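Long-range contact in Alpha/beta hydrolase fold protein (Sphaerobacter thermophilus, PDB 3R0V), which probably acts as a hydrolase, has the alpha/beta hydrolase fold, and holds a bound D-malate in this crystal: residues Pro208-Asp213 / Pro254-Phe259. Residues are numbered along the deposited sequence; the frame is centred on the assembly and turned at random.
Sequences PTLVMD and PVLVEF
The C-terminal helix of the alpha/beta hydrolase fold lies here against the central sheet, where Phe259, Val255 and Leu256 meet Leu210 and Met212 of strand 209-213. Segments 209-213 and 254-259 run nearly antiparallel, at 164°, their axes 10.3 Å apart at closest approach. Phe259 carries the largest part of the contact: its CG stands anti to the backbone N (chi1 168°), and the ring extends to the start of the strand. Leu210 CB sits almost exactly over the ring centre, a CH-pi contact of 3.6 Å from the centroid and only 3° off the normal. At the ring's edge, Phe259 CZ comes within 3.5 Å of Pro208 O, while the Pro208 ring makes a looser contact through CB. Beyond its CB, Leu210 slides past the phenyl group in the opposite direction, bringing CD2 to 3.8 Å from Phe259 CB. Leu210 CD2 also touches Val255 CG1, one helical turn before Phe259, at 3.8 Å. Val255 CG1 also packs on Met212 SE (4.0 Å), this residue being selenomethionine. A bend at chi3 turns Met212 CE onto Leu256 CD2, 4.0 Å away. An alanine in place of Phe259 would probably open a gap over Leu210 CB and beside the Pro208 carbonyl, leaving the start of the strand poorly covered. Neighbouring strands complete the apolar layer: Ala115 touches Met212 and Leu256, and Val238 touches Leu210 and Met212. On the other side of the sheet, helix 219-231 packs against Val211, giving the three-layer alpha-beta-alpha sandwich typical of alpha/beta hydrolases.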
ATOM      1  N   PRO A 208       2.785  10.384 -15.202  1.00 13.76           N
ATOM      2  CA  PRO A 208       2.090  11.313 -14.304  1.00 13.56           C
ATOM      3  C   PRO A 208       1.875  10.648 -12.947  1.00 13.21           C
ATOM      4  O   PRO A 208       1.367   9.529 -12.875  1.00 13.21           O
ATOM      5  CB  PRO A 208       0.745  11.548 -15.002  1.00 15.68           C
ATOM      6  CG  PRO A 208       0.997  11.219 -16.472  1.00 17.92           C
ATOM      7  CD  PRO A 208       2.017  10.105 -16.433  1.00 15.63           C
ATOM      8  N   THR A 209       2.249  11.353 -11.886  1.00 12.71           N
ATOM      9  CA  THR A 209       2.189  10.797 -10.542  1.00 12.24           C
ATOM     10  C   THR A 209       1.554  11.790  -9.577  1.00 12.62           C
ATOM     11  O   THR A 209       1.735  13.005  -9.690  1.00 15.20           O
ATOM     12  CB  THR A 209       3.597  10.390 -10.046  1.00 13.85           C
ATOM     13  OG1 THR A 209       4.114   9.371 -10.905  1.00 16.08           O
ATOM     14  CG2 THR A 209       3.553   9.828  -8.626  1.00 15.13           C
ATOM     15  N   LEU A 210       0.791  11.250  -8.635  1.00 11.32           N
ATOM     16  CA  LEU A 210       0.134  12.035  -7.596  1.00 12.26           C
ATOM     17  C   LEU A 210       0.502  11.456  -6.238  1.00 10.98           C
ATOM     18  O   LEU A 210       0.326  10.265  -6.010  1.00 12.50           O
ATOM     19  CB  LEU A 210      -1.373  11.973  -7.802  1.00 13.37           C
ATOM     20  CG  LEU A 210      -2.248  12.479  -6.665  1.00 20.43           C
ATOM     21  CD1 LEU A 210      -1.966  13.938  -6.455  1.00 21.68           C
ATOM     22  CD2 LEU A 210      -3.711  12.257  -6.986  1.00 20.68           C
ATOM     23  N   VAL A 211       1.043  12.294  -5.359  1.00 11.28           N
ATOM     24  CA  VAL A 211       1.434  11.861  -4.028  1.00 11.95           C
ATOM     25  C   VAL A 211       0.520  12.559  -3.037  1.00 12.95           C
ATOM     26  O   VAL A 211       0.418  13.786  -3.050  1.00 13.45           O
ATOM     27  CB  VAL A 211       2.881  12.258  -3.720  1.00 12.28           C
ATOM     28  CG1 VAL A 211       3.275  11.715  -2.346  1.00 16.90           C
ATOM     29  CG2 VAL A 211       3.830  11.737  -4.785  1.00 14.67           C
HETATM   30  N   MSE A 212      -0.164  11.791  -2.204  1.00 11.95           N
HETATM   31  CA  MSE A 212      -1.151  12.357  -1.287  1.00 13.69           C
HETATM   32  C   MSE A 212      -0.808  12.058   0.147  1.00 13.26           C
HETATM   33  O   MSE A 212      -0.283  10.994   0.462  1.00 13.66           O
HETATM   34  CB  MSE A 212      -2.539  11.779  -1.554  1.00 14.76           C
HETATM   35  CG  MSE A 212      -3.275  12.381  -2.741  1.00 18.98           C
HETATM   36 SE   MSE A 212      -4.776  11.249  -3.263  0.54 19.88          SE
HETATM   37  CE  MSE A 212      -3.678   9.874  -3.894  1.00 10.33           C
ATOM     38  N   ASP A 213      -1.127  13.005   1.020  1.00 13.24           N
ATOM     39  CA  ASP A 213      -1.179  12.734   2.447  1.00 14.50           C
ATOM     40  C   ASP A 213      -2.481  13.286   2.995  1.00 14.59           C
ATOM     41  O   ASP A 213      -3.278  13.860   2.248  1.00 15.76           O
ATOM     42  CB  ASP A 213       0.065  13.239   3.199  1.00 15.23           C
ATOM     43  CG  ASP A 213       0.281  14.736   3.077  1.00 20.02           C
ATOM     44  OD1 ASP A 213      -0.590  15.451   2.539  1.00 18.16           O
ATOM     45  OD2 ASP A 213       1.349  15.210   3.539  1.00 22.41           O
ATOM     46  N   PRO A 254     -12.712  12.007  -5.340  1.00 16.27           N
ATOM     47  CA  PRO A 254     -12.769  13.145  -6.267  1.00 17.38           C
ATOM     48  C   PRO A 254     -11.384  13.551  -6.764  1.00 14.89           C
ATOM     49  O   PRO A 254     -11.234  13.942  -7.924  1.00 16.51           O
ATOM     50  CB  PRO A 254     -13.391  14.261  -5.421  1.00 20.00           C
ATOM     51  CG  PRO A 254     -14.139  13.538  -4.336  1.00 24.39           C
ATOM     52  CD  PRO A 254     -13.313  12.326  -4.033  1.00 18.99           C
ATOM     53  N   VAL A 255     -10.386  13.451  -5.889  1.00 15.48           N
ATOM     54  CA  VAL A 255      -9.008  13.772  -6.258  1.00 14.53           C
ATOM     55  C   VAL A 255      -8.465  12.766  -7.281  1.00 15.15           C
ATOM     56  O   VAL A 255      -7.806  13.139  -8.259  1.00 15.97           O
ATOM     57  CB  VAL A 255      -8.096  13.814  -5.019  1.00 13.71           C
ATOM     58  CG1 VAL A 255      -6.659  14.075  -5.410  1.00 16.60           C
ATOM     59  CG2 VAL A 255      -8.581  14.882  -4.032  1.00 18.26           C
ATOM     60  N   LEU A 256      -8.745  11.489  -7.054  1.00 16.08           N
ATOM     61  CA  LEU A 256      -8.356  10.458  -8.008  1.00 13.35           C
ATOM     62  C   LEU A 256      -9.068  10.611  -9.338  1.00 15.46           C
ATOM     63  O   LEU A 256      -8.457  10.436 -10.387  1.00 16.11           O
ATOM     64  CB  LEU A 256      -8.632   9.065  -7.450  1.00 15.59           C
ATOM     65  CG  LEU A 256      -7.749   8.614  -6.297  1.00 13.85           C
ATOM     66  CD1 LEU A 256      -8.129   7.193  -5.927  1.00 17.01           C
ATOM     67  CD2 LEU A 256      -6.268   8.681  -6.666  1.00 18.38           C
ATOM     68  N   VAL A 257     -10.361  10.916  -9.302  1.00 16.27           N
ATOM     69  CA  VAL A 257     -11.101  11.081 -10.547  1.00 17.91           C
ATOM     70  C   VAL A 257     -10.493  12.205 -11.372  1.00 17.25           C
ATOM     71  O   VAL A 257     -10.279  12.046 -12.566  1.00 19.47           O
ATOM     72  CB  VAL A 257     -12.592  11.361 -10.301  1.00 17.79           C
ATOM     73  CG1 VAL A 257     -13.274  11.805 -11.593  1.00 23.34           C
ATOM     74  CG2 VAL A 257     -13.274  10.130  -9.722  1.00 21.39           C
ATOM     75  N   GLU A 258     -10.199  13.331 -10.725  1.00 16.90           N
ATOM     76  CA  GLU A 258      -9.602  14.472 -11.416  1.00 19.63           C
ATOM     77  C   GLU A 258      -8.237  14.114 -11.995  1.00 18.30           C
ATOM     78  O   GLU A 258      -7.932  14.431 -13.147  1.00 18.02           O
ATOM     79  CB  GLU A 258      -9.469  15.654 -10.454  1.00 22.70           C
ATOM     80  CG  GLU A 258      -9.193  16.997 -11.127  1.00 32.74           C
ATOM     81  CD  GLU A 258      -7.755  17.165 -11.592  1.00 44.75           C
ATOM     82  OE1 GLU A 258      -6.837  16.636 -10.926  1.00 48.06           O
ATOM     83  OE2 GLU A 258      -7.543  17.837 -12.625  1.00 47.75           O
ATOM     84  N   PHE A 259      -7.406  13.450 -11.196  1.00 14.23           N
ATOM     85  CA  PHE A 259      -6.043  13.143 -11.622  1.00 13.43           C
ATOM     86  C   PHE A 259      -5.999  12.102 -12.743  1.00 14.80           C
ATOM     87  O   PHE A 259      -5.196  12.208 -13.673  1.00 15.73           O
ATOM     88  CB  PHE A 259      -5.223  12.667 -10.415  1.00 13.25           C
ATOM     89  CG  PHE A 259      -3.901  12.065 -10.782  1.00 15.11           C
ATOM     90  CD1 PHE A 259      -2.869  12.852 -11.267  1.00 16.49           C
ATOM     91  CD2 PHE A 259      -3.687  10.705 -10.610  1.00 16.21           C
ATOM     92  CE1 PHE A 259      -1.643  12.273 -11.599  1.00 17.57           C
ATOM     93  CE2 PHE A 259      -2.476  10.130 -10.935  1.00 17.56           C
ATOM     94  CZ  PHE A 259      -1.459  10.917 -11.438  1.00 15.41           C
TER